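Local coordinates for synaptonemal complex protein 2 (Mus musculus, PDB 5IWZ) that is a major component of the axial and lateral elements of meiotic synaptonemal complexes and is required for inserting SYCP3 and for normal chromosome synapsis, at residues I17-R22 and F26-A31; A289-Y294 and N361-S366. One frame throughout, in Å; residues are numbered along the deposited sequence.

Contact 1 (I17-R22 and F26-A31); sequences IDDALR and FKPLLA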
loop_
_atom_site.group_PDB
_atom_site.type_symbol
_atom_site.label_atom_id
_atom_site.label_comp_id
_atom_site.label_asym_id
_atom_site.label_seq_id
_atom_site.Cartn_x
_atom_site.Cartn_y
_atom_site.Cartn_z
ATOM N N ILE A 17 -4.454 -4.992 28.989
ATOM C CA ILE A 17 -5.382 -4.061 28.351
ATOM C C ILE A 17 -6.087 -3.213 29.405
ATOM O O ILE A 17 -6.279 -1.999 29.223
ATOM C CB ILE A 17 -6.381 -4.832 27.458
ATOM C CG1 ILE A 17 -5.667 -5.500 26.262
ATOM C CG2 ILE A 17 -7.549 -3.927 27.011
ATOM C CD1 ILE A 17 -4.976 -4.530 25.303
ATOM N N ASP A 18 -6.464 -3.834 30.532
ATOM C CA ASP A 18 -7.010 -3.097 31.673
ATOM C C ASP A 18 -6.042 -2.027 32.169
ATOM O O ASP A 18 -6.450 -0.891 32.449
ATOM C CB ASP A 18 -7.333 -4.049 32.831
ATOM C CG ASP A 18 -8.531 -4.960 32.557
ATOM O OD1 ASP A 18 -9.418 -4.597 31.745
ATOM O OD2 ASP A 18 -8.579 -6.046 33.188
ATOM N N ASP A 19 -4.758 -2.379 32.327
ATOM C CA ASP A 19 -3.777 -1.394 32.805
ATOM C C ASP A 19 -3.663 -0.216 31.840
ATOM O O ASP A 19 -3.535 0.938 32.268
ATOM C CB ASP A 19 -2.394 -2.043 32.992
ATOM C CG ASP A 19 -2.291 -2.914 34.256
ATOM O OD1 ASP A 19 -3.082 -2.719 35.205
ATOM O OD2 ASP A 19 -1.389 -3.786 34.301
ATOM N N ALA A 20 -3.676 -0.492 30.530
ATOM C CA ALA A 20 -3.669 0.582 29.541
ATOM C C ALA A 20 -4.916 1.452 29.655
ATOM O O ALA A 20 -4.833 2.691 29.625
ATOM C CB ALA A 20 -3.562 -0.012 28.129
ATOM N N LEU A 21 -6.091 0.811 29.740
ATOM C CA LEU A 21 -7.351 1.547 29.857
ATOM C C LEU A 21 -7.413 2.355 31.150
ATOM O O LEU A 21 -7.674 3.565 31.133
ATOM C CB LEU A 21 -8.537 0.572 29.797
ATOM C CG LEU A 21 -9.347 0.402 28.517
ATOM C CD1 LEU A 21 -10.557 -0.476 28.811
ATOM C CD2 LEU A 21 -9.793 1.752 27.923
ATOM N N ARG A 22 -7.214 1.695 32.288
ATOM C CA ARG A 22 -7.504 2.341 33.567
ATOM C C ARG A 22 -6.350 3.202 34.073
ATOM O O ARG A 22 -6.581 4.251 34.685
ATOM C CB ARG A 22 -7.869 1.283 34.603
ATOM C CG ARG A 22 -9.098 0.456 34.221
ATOM C CD ARG A 22 -9.726 -0.255 35.425
ATOM N NE ARG A 22 -11.003 0.353 35.790
ATOM C CZ ARG A 22 -12.168 -0.049 35.310
ATOM N NH1 ARG A 22 -12.210 -1.062 34.458
ATOM N NH2 ARG A 22 -13.284 0.560 35.677
ATOM N N PHE A 26 1.121 1.551 29.506
ATOM C CA PHE A 26 1.303 0.609 28.410
ATOM C C PHE A 26 2.523 -0.290 28.580
ATOM O O PHE A 26 2.735 -1.180 27.751
ATOM C CB PHE A 26 1.387 1.376 27.087
ATOM C CG PHE A 26 0.052 1.775 26.558
ATOM C CD1 PHE A 26 -0.560 1.013 25.581
ATOM C CD2 PHE A 26 -0.606 2.895 27.048
ATOM C CE1 PHE A 26 -1.799 1.346 25.097
ATOM C CE2 PHE A 26 -1.858 3.246 26.560
ATOM C CZ PHE A 26 -2.457 2.476 25.587
ATOM N N LYS A 27 3.319 -0.094 29.638
ATOM C CA LYS A 27 4.472 -0.958 29.886
ATOM C C LYS A 27 4.122 -2.444 29.945
ATOM O O LYS A 27 4.833 -3.239 29.310
ATOM C CB LYS A 27 5.192 -0.506 31.169
ATOM C CG LYS A 27 5.935 0.804 31.032
ATOM C CD LYS A 27 7.074 0.924 32.048
ATOM C CE LYS A 27 6.581 0.838 33.491
ATOM N NZ LYS A 27 6.345 2.179 34.114
ATOM N N PRO A 28 3.073 -2.895 30.656
ATOM C CA PRO A 28 2.759 -4.341 30.605
ATOM C C PRO A 28 2.478 -4.836 29.195
ATOM O O PRO A 28 3.074 -5.827 28.763
ATOM C CB PRO A 28 1.538 -4.467 31.541
ATOM C CG PRO A 28 1.761 -3.371 32.547
ATOM C CD PRO A 28 2.298 -2.214 31.711
ATOM N N LEU A 29 1.616 -4.148 28.440
ATOM C CA LEU A 29 1.357 -4.565 27.066
ATOM C C LEU A 29 2.646 -4.620 26.248
ATOM O O LEU A 29 2.886 -5.590 25.514
ATOM C CB LEU A 29 0.353 -3.613 26.418
ATOM C CG LEU A 29 -0.250 -4.070 25.095
ATOM C CD1 LEU A 29 -1.203 -5.266 25.306
ATOM C CD2 LEU A 29 -0.955 -2.910 24.419
ATOM N N LEU A 30 3.492 -3.595 26.377
ATOM C CA LEU A 30 4.732 -3.566 25.621
ATOM C C LEU A 30 5.632 -4.736 25.996
ATOM O O LEU A 30 6.327 -5.293 25.137
ATOM C CB LEU A 30 5.457 -2.245 25.847
ATOM C CG LEU A 30 4.983 -1.017 25.088
ATOM C CD1 LEU A 30 5.768 0.190 25.568
ATOM C CD2 LEU A 30 5.138 -1.201 23.581
ATOM N N ALA A 31 5.627 -5.130 27.267
ATOM C CA ALA A 31 6.464 -6.250 27.679
ATOM C C ALA A 31 6.028 -7.538 26.989
ATOM O O ALA A 31 6.872 -8.357 26.594
ATOM C CB ALA A 31 6.435 -6.400 29.202
#
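A20 meets the ring of F26 in the one aromatic contact between I17-R22 and F26-A31. It is a CH-pi contact. The methyl CB of A20 lies over one face of the ring, 3.8 Å from the centroid of F26 and 15° off the ring normal. It is displaced toward the rim, and the nearest ring atom is F26 CZ, 3.7 Å from A20 CB. The first torsion of F26 (chi1 -80°) sets CG beside the backbone N, and the ring reaches back across the turn to A20. The backbones are close here too, with the CA atoms of A20 and F26 5.1 Å apart.

The second apolar contact joins two branch ends. I17 CD1 touches L29 CD1 at 3.8 Å. L29 holds CG anti to its backbone N (chi1 -167°), with CD1 directed at I17. Both residues are buried. I72 of helix 66-79 touches both F26 and L29, while F49 and L53 of helix 49-63 pack on I17.

The third contact is polar against apolar. D19 OD2 lies 3.6 Å from P28 CG in van der Waals contact, the two side chains crossing at about a right angle.

Polar bonds lead elsewhere. D18 makes a salt bridge with K52, and R59 donates to the backbone oxygens of A20 and L21. Two consecutive short helices, 13-23 and 27-32, thus form a helical hairpin packed against helices 49-63 and 66-79. This is consistent with the helix packing of an armadillo-like alpha-solenoid, near the N-terminal end of the armadillo-repeat-like domain.

Contact 2 (A289-Y294 and N361-S366); sequences AFLGKY and NIVKIS
L291 faces strand 362-365 with both arms of its isobutyl fork, and each arm meets a different residue. Its CG stands anti to the backbone N (chi1 173°), which carries the fork out from the end of strand 288-291 toward the second segment. CD1 takes one branch of V363, 4.0 Å from V363 CG2. CD2 turns to I365, where it is 4.0 Å from I365 CB and 3.9 Å from the backbone nitrogen I365 N. I365 CG1 is also 4.0 Å from L291 CD2. The fork therefore sits against two alternate residues of one strand, at a slant to both side chains.

V363 and I365 present themselves differently. In V363, chi1 of -59° sets CG1 anti to the carbonyl carbon, which leaves CG2, between N and C, to meet L291. I365 touches near the root of its side chain, at CB and CG1. K364, between them, turns its CB away from L291. The contact is entirely of van der Waals kind, and the two strands are not sheet partners: the CA atoms of L291 and I365 are 7.7 Å apart.

L291 also begins a type II' turn that ends at Y294. The turn is closed by L291 N to Y294 O, 3.0 Å, and by Y294 N to L291 O, 3.1 Å. L296 and L373 also pack on L291, and I322 touches I365. The contact joins the five-stranded antiparallel sheet holding 288-291 to the two-stranded sheet of 362-365 and 368-370. Such packing between beta-sheets fits the pleckstrin-homology-like fold of the Spt16M-like domain.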
loop_
_atom_site.group_PDB
_atom_site.type_symbol
_atom_site.label_atom_id
_atom_site.label_comp_id
_atom_site.label_asym_id
_atom_site.label_seq_id
_atom_site.Cartn_x
_atom_site.Cartn_y
_atom_site.Cartn_z
ATOM N N ALA A 289 20.882 0.426 -15.678
ATOM C CA ALA A 289 20.796 1.043 -14.363
ATOM C C ALA A 289 21.814 0.392 -13.447
ATOM O O ALA A 289 22.112 -0.795 -13.594
ATOM C CB ALA A 289 19.389 0.912 -13.770
ATOM N N PHE A 290 22.363 1.195 -12.519
ATOM C CA PHE A 290 23.404 0.789 -11.576
ATOM C C PHE A 290 23.096 1.282 -10.161
ATOM O O PHE A 290 22.666 2.422 -9.969
ATOM C CB PHE A 290 24.784 1.334 -11.986
ATOM C CG PHE A 290 25.322 0.708 -13.238
ATOM C CD1 PHE A 290 26.284 -0.285 -13.171
ATOM C CD2 PHE A 290 24.829 1.077 -14.486
ATOM C CE1 PHE A 290 26.765 -0.885 -14.329
ATOM C CE2 PHE A 290 25.309 0.480 -15.651
ATOM C CZ PHE A 290 26.277 -0.499 -15.572
ATOM N N LEU A 291 23.333 0.416 -9.175
ATOM C CA LEU A 291 23.408 0.800 -7.763
ATOM C C LEU A 291 24.878 0.778 -7.366
ATOM O O LEU A 291 25.469 -0.297 -7.256
ATOM C CB LEU A 291 22.594 -0.151 -6.889
ATOM C CG LEU A 291 22.759 0.068 -5.389
ATOM C CD1 LEU A 291 22.297 1.478 -5.055
ATOM C CD2 LEU A 291 21.926 -0.947 -4.615
ATOM N N GLY A 292 25.469 1.953 -7.149
ATOM C CA GLY A 292 26.909 1.988 -6.952
ATOM C C GLY A 292 27.587 1.479 -8.215
ATOM O O GLY A 292 27.342 1.977 -9.323
ATOM N N LYS A 293 28.425 0.452 -8.077
ATOM C CA LYS A 293 29.116 -0.127 -9.222
ATOM C C LYS A 293 28.401 -1.333 -9.824
ATOM O O LYS A 293 28.860 -1.852 -10.845
ATOM C CB LYS A 293 30.545 -0.532 -8.833
ATOM N N TYR A 294 27.304 -1.801 -9.235
ATOM C CA TYR A 294 26.689 -3.059 -9.647
ATOM C C TYR A 294 25.552 -2.813 -10.634
ATOM O O TYR A 294 24.630 -2.045 -10.349
ATOM C CB TYR A 294 26.152 -3.826 -8.441
ATOM C CG TYR A 294 27.102 -3.936 -7.270
ATOM C CD1 TYR A 294 26.869 -3.219 -6.103
ATOM C CD2 TYR A 294 28.214 -4.771 -7.316
ATOM C CE1 TYR A 294 27.718 -3.318 -5.022
ATOM C CE2 TYR A 294 29.074 -4.876 -6.234
ATOM C CZ TYR A 294 28.818 -4.144 -5.088
ATOM O OH TYR A 294 29.664 -4.237 -4.005
ATOM N N ASN A 361 21.052 7.829 2.179
ATOM C CA ASN A 361 21.589 6.706 2.937
ATOM C C ASN A 361 21.807 5.530 2.000
ATOM O O ASN A 361 21.275 5.493 0.886
ATOM C CB ASN A 361 20.671 6.318 4.108
ATOM C CG ASN A 361 19.254 6.024 3.675
ATOM O OD1 ASN A 361 18.393 6.912 3.693
ATOM N ND2 ASN A 361 18.991 4.766 3.297
ATOM N N ILE A 362 22.619 4.576 2.472
ATOM C CA ILE A 362 22.858 3.332 1.746
ATOM C C ILE A 362 21.557 2.559 1.617
ATOM O O ILE A 362 20.764 2.485 2.566
ATOM C CB ILE A 362 23.917 2.486 2.478
ATOM C CG1 ILE A 362 25.223 3.266 2.654
ATOM C CG2 ILE A 362 24.153 1.165 1.768
ATOM C CD1 ILE A 362 26.259 2.522 3.527
ATOM N N VAL A 363 21.324 1.969 0.438
ATOM C CA VAL A 363 20.164 1.111 0.254
ATOM C C VAL A 363 20.635 -0.243 -0.252
ATOM O O VAL A 363 21.777 -0.415 -0.683
ATOM C CB VAL A 363 19.111 1.724 -0.690
ATOM C CG1 VAL A 363 18.636 3.055 -0.129
ATOM C CG2 VAL A 363 19.677 1.888 -2.105
ATOM N N LYS A 364 19.744 -1.223 -0.174
ATOM C CA LYS A 364 20.061 -2.583 -0.592
ATOM C C LYS A 364 19.041 -3.023 -1.626
ATOM O O LYS A 364 17.836 -2.974 -1.372
ATOM C CB LYS A 364 20.071 -3.541 0.599
ATOM C CG LYS A 364 20.450 -4.969 0.249
ATOM C CD LYS A 364 20.239 -5.885 1.451
ATOM C CE LYS A 364 20.748 -7.297 1.195
ATOM N NZ LYS A 364 20.461 -8.220 2.341
ATOM N N ILE A 365 19.519 -3.433 -2.795
ATOM C CA ILE A 365 18.652 -3.914 -3.864
ATOM C C ILE A 365 19.273 -5.187 -4.411
ATOM O O ILE A 365 20.429 -5.176 -4.848
ATOM C CB ILE A 365 18.470 -2.867 -4.980
ATOM C CG1 ILE A 365 17.929 -1.552 -4.418
ATOM C CG2 ILE A 365 17.527 -3.376 -6.042
ATOM C CD1 ILE A 365 17.698 -0.510 -5.476
ATOM N N SER A 366 18.508 -6.277 -4.381
ATOM C CA SER A 366 18.948 -7.607 -4.812
ATOM C C SER A 366 20.316 -7.964 -4.225
ATOM O O SER A 366 21.270 -8.292 -4.933
ATOM C CB SER A 366 18.940 -7.728 -6.342
ATOM O OG SER A 366 19.472 -6.583 -6.987
#

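Overall arrangement
Contact 1 and contact 2 belong to different domains of this N-terminal piece of the protein. Their centres lie about 42 Å apart and their nearest atoms about 25 Å apart, so they do not touch. Along the chain, contact 1 is complete before contact 2 opens. Contact 1 is local, and only three residues separate its two segments. The segments of contact 2 are 67 residues apart at their closest ends, and they bring together two sheets. The first lies in the helical armadillo-repeat-like domain, its centre about 30 Å from the centre of the chain. The second lies in the Spt16M-like domain, its centre about 23 Å from the centre of the chain.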